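Local coordinates for GlcNAc Inducible Gene 2, GIG2 (Candida albicans, PDB 6AKZ), which binds iron(III) and is probably a metal-dependent oxygenase of the DUF1479 family in the cupin clan, at residues G216-W221 with S277-M282. Sequence-based numbering, arbitrary orientation.
Sequences GDWENW and SLKLSM
W221 and K279 bring the two backbones to 6.9 Å between their CA atoms, where the 3-10 turn 218-220 packs beside the first turn of helix 278-287 in the cupin-clan fold of this iron protein. The short turn is evidenced by W221 N bonding back to W218 O; G216, with positive phi, ends the preceding helix 211-214 in a Schellman motif. The indoles of W218 and W221 both contact the helix, with K279 running between them. W218 has CG between its backbone N and carbonyl carbon (chi1 69°), and its six-membered ring meets L280 obliquely, CZ3 lying 3.4 Å from CD2 of L280. E219 CD sits over the centre of the W218 ring, 3.5 Å above its plane, while the carboxylate continues to a salt bridge with R41 on helix 32-56. S38 O of that helix also accepts a hydrogen bond from W218 NE1, tying the indole at its polar end. W221 contacts the helix further along, its CH2 3.8 Å from CG of M282, obliquely to the ring, and NE1 is bonded to V209 O. The M282 side chain is about 13 Å from the iron, which H192, D194 and H355 ligate, so this packing lies beyond the metal's first shell. K279 crosses the W218 side chain at about a right angle, with CD near the plane at the indole edge. In K279 a bend at chi3 (-77°) brings CE to 3.3 Å from W221 O, and K279 NZ donates to E219 O at 2.9 Å, tilted 32° from the carbonyl plane.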
loop_
_atom_site.group_PDB
_atom_site.type_symbol
_atom_site.label_atom_id
_atom_site.label_comp_id
_atom_site.label_asym_id
_atom_site.label_seq_id
_atom_site.Cartn_x
_atom_site.Cartn_y
_atom_site.Cartn_z
ATOM N N GLY A 216 -23.268 -7.825 4.963
ATOM C CA GLY A 216 -23.498 -8.017 6.353
ATOM C C GLY A 216 -22.701 -9.112 6.974
ATOM O O GLY A 216 -23.017 -9.543 8.050
ATOM N N ASP A 217 -21.592 -9.491 6.340
ATOM C CA ASP A 217 -20.776 -10.612 6.753
ATOM C C ASP A 217 -19.272 -10.145 6.751
ATOM O O ASP A 217 -18.417 -10.874 6.298
ATOM C CB ASP A 217 -20.978 -11.732 5.697
ATOM C CG ASP A 217 -20.336 -13.047 6.049
ATOM O OD1 ASP A 217 -20.110 -13.368 7.244
ATOM O OD2 ASP A 217 -20.049 -13.831 5.080
ATOM N N TRP A 218 -19.009 -8.956 7.308
ATOM C CA TRP A 218 -17.632 -8.487 7.519
ATOM C C TRP A 218 -16.725 -9.506 8.133
ATOM O O TRP A 218 -15.524 -9.562 7.812
ATOM C CB TRP A 218 -17.573 -7.144 8.273
ATOM C CG TRP A 218 -17.982 -7.181 9.677
ATOM C CD1 TRP A 218 -19.225 -6.767 10.185
ATOM C CD2 TRP A 218 -17.221 -7.621 10.794
ATOM N NE1 TRP A 218 -19.268 -6.963 11.528
ATOM C CE2 TRP A 218 -18.048 -7.461 11.950
ATOM C CE3 TRP A 218 -15.922 -8.125 10.963
ATOM C CZ2 TRP A 218 -17.621 -7.780 13.206
ATOM C CZ3 TRP A 218 -15.501 -8.426 12.232
ATOM C CH2 TRP A 218 -16.323 -8.235 13.356
ATOM N N GLU A 219 -17.246 -10.400 8.976
ATOM C CA GLU A 219 -16.408 -11.340 9.668
ATOM C C GLU A 219 -15.693 -12.257 8.725
ATOM O O GLU A 219 -14.627 -12.795 9.070
ATOM C CB GLU A 219 -17.222 -12.214 10.645
ATOM C CG GLU A 219 -17.708 -11.499 11.871
ATOM C CD GLU A 219 -19.097 -10.843 11.704
ATOM O OE1 GLU A 219 -19.633 -10.675 10.547
ATOM O OE2 GLU A 219 -19.619 -10.464 12.788
ATOM N N ASN A 220 -16.266 -12.469 7.556
ATOM C CA ASN A 220 -15.640 -13.327 6.580
ATOM C C ASN A 220 -14.852 -12.596 5.463
ATOM O O ASN A 220 -14.473 -13.240 4.460
ATOM C CB ASN A 220 -16.697 -14.237 6.025
ATOM C CG ASN A 220 -17.052 -15.284 7.043
ATOM O OD1 ASN A 220 -16.198 -16.031 7.537
ATOM N ND2 ASN A 220 -18.265 -15.307 7.402
ATOM N N TRP A 221 -14.680 -11.283 5.591
ATOM C CA TRP A 221 -13.837 -10.535 4.623
ATOM C C TRP A 221 -12.373 -11.016 4.696
ATOM O O TRP A 221 -11.817 -11.090 5.791
ATOM C CB TRP A 221 -13.914 -9.042 4.855
ATOM C CG TRP A 221 -13.222 -8.262 3.811
ATOM C CD1 TRP A 221 -13.504 -8.247 2.478
ATOM C CD2 TRP A 221 -12.042 -7.463 3.985
ATOM N NE1 TRP A 221 -12.570 -7.481 1.821
ATOM C CE2 TRP A 221 -11.669 -6.987 2.730
ATOM C CE3 TRP A 221 -11.245 -7.131 5.091
ATOM C CZ2 TRP A 221 -10.579 -6.124 2.549
ATOM C CZ3 TRP A 221 -10.123 -6.338 4.897
ATOM C CH2 TRP A 221 -9.826 -5.808 3.643
ATOM N N SER A 277 -5.159 -3.582 12.901
ATOM C CA SER A 277 -6.283 -4.477 12.902
ATOM C C SER A 277 -6.957 -4.327 11.511
ATOM O O SER A 277 -7.774 -3.447 11.289
ATOM C CB SER A 277 -7.267 -4.090 14.026
ATOM O OG SER A 277 -8.441 -4.945 14.036
ATOM N N LEU A 278 -6.677 -5.250 10.607
ATOM C CA LEU A 278 -6.985 -5.008 9.205
ATOM C C LEU A 278 -8.486 -5.154 8.913
ATOM O O LEU A 278 -9.104 -4.271 8.311
ATOM C CB LEU A 278 -6.095 -5.928 8.325
ATOM C CG LEU A 278 -6.266 -5.873 6.842
ATOM C CD1 LEU A 278 -6.045 -4.467 6.322
ATOM C CD2 LEU A 278 -5.193 -6.831 6.234
ATOM N N LYS A 279 -9.056 -6.295 9.306
ATOM C CA LYS A 279 -10.431 -6.587 9.067
ATOM C C LYS A 279 -11.350 -5.629 9.774
ATOM O O LYS A 279 -12.291 -5.130 9.131
ATOM C CB LYS A 279 -10.794 -8.018 9.462
ATOM C CG LYS A 279 -12.163 -8.505 9.043
ATOM C CD LYS A 279 -12.464 -9.839 9.738
ATOM C CE LYS A 279 -11.748 -10.995 9.099
ATOM N NZ LYS A 279 -11.932 -12.212 9.921
ATOM N N LEU A 280 -11.168 -5.387 11.057
ATOM C CA LEU A 280 -12.059 -4.450 11.749
ATOM C C LEU A 280 -11.972 -3.062 11.169
ATOM O O LEU A 280 -12.994 -2.343 11.043
ATOM C CB LEU A 280 -11.770 -4.429 13.251
ATOM C CG LEU A 280 -12.092 -5.665 14.018
ATOM C CD1 LEU A 280 -11.787 -5.508 15.478
ATOM C CD2 LEU A 280 -13.515 -6.103 13.831
ATOM N N SER A 281 -10.751 -2.632 10.842
ATOM C CA SER A 281 -10.564 -1.358 10.192
ATOM C C SER A 281 -11.408 -1.160 8.908
ATOM O O SER A 281 -12.091 -0.156 8.747
ATOM C CB SER A 281 -9.105 -1.055 9.916
ATOM O OG SER A 281 -8.350 -0.735 11.095
ATOM N N MET A 282 -11.288 -2.082 7.987
ATOM C CA MET A 282 -11.983 -1.950 6.740
ATOM C C MET A 282 -13.507 -2.187 6.835
ATOM O O MET A 282 -14.256 -1.625 6.084
ATOM C CB MET A 282 -11.341 -2.801 5.638
ATOM C CG MET A 282 -9.943 -2.347 5.224
ATOM S SD MET A 282 -9.835 -0.602 4.811
ATOM C CE MET A 282 -10.994 -0.410 3.466
#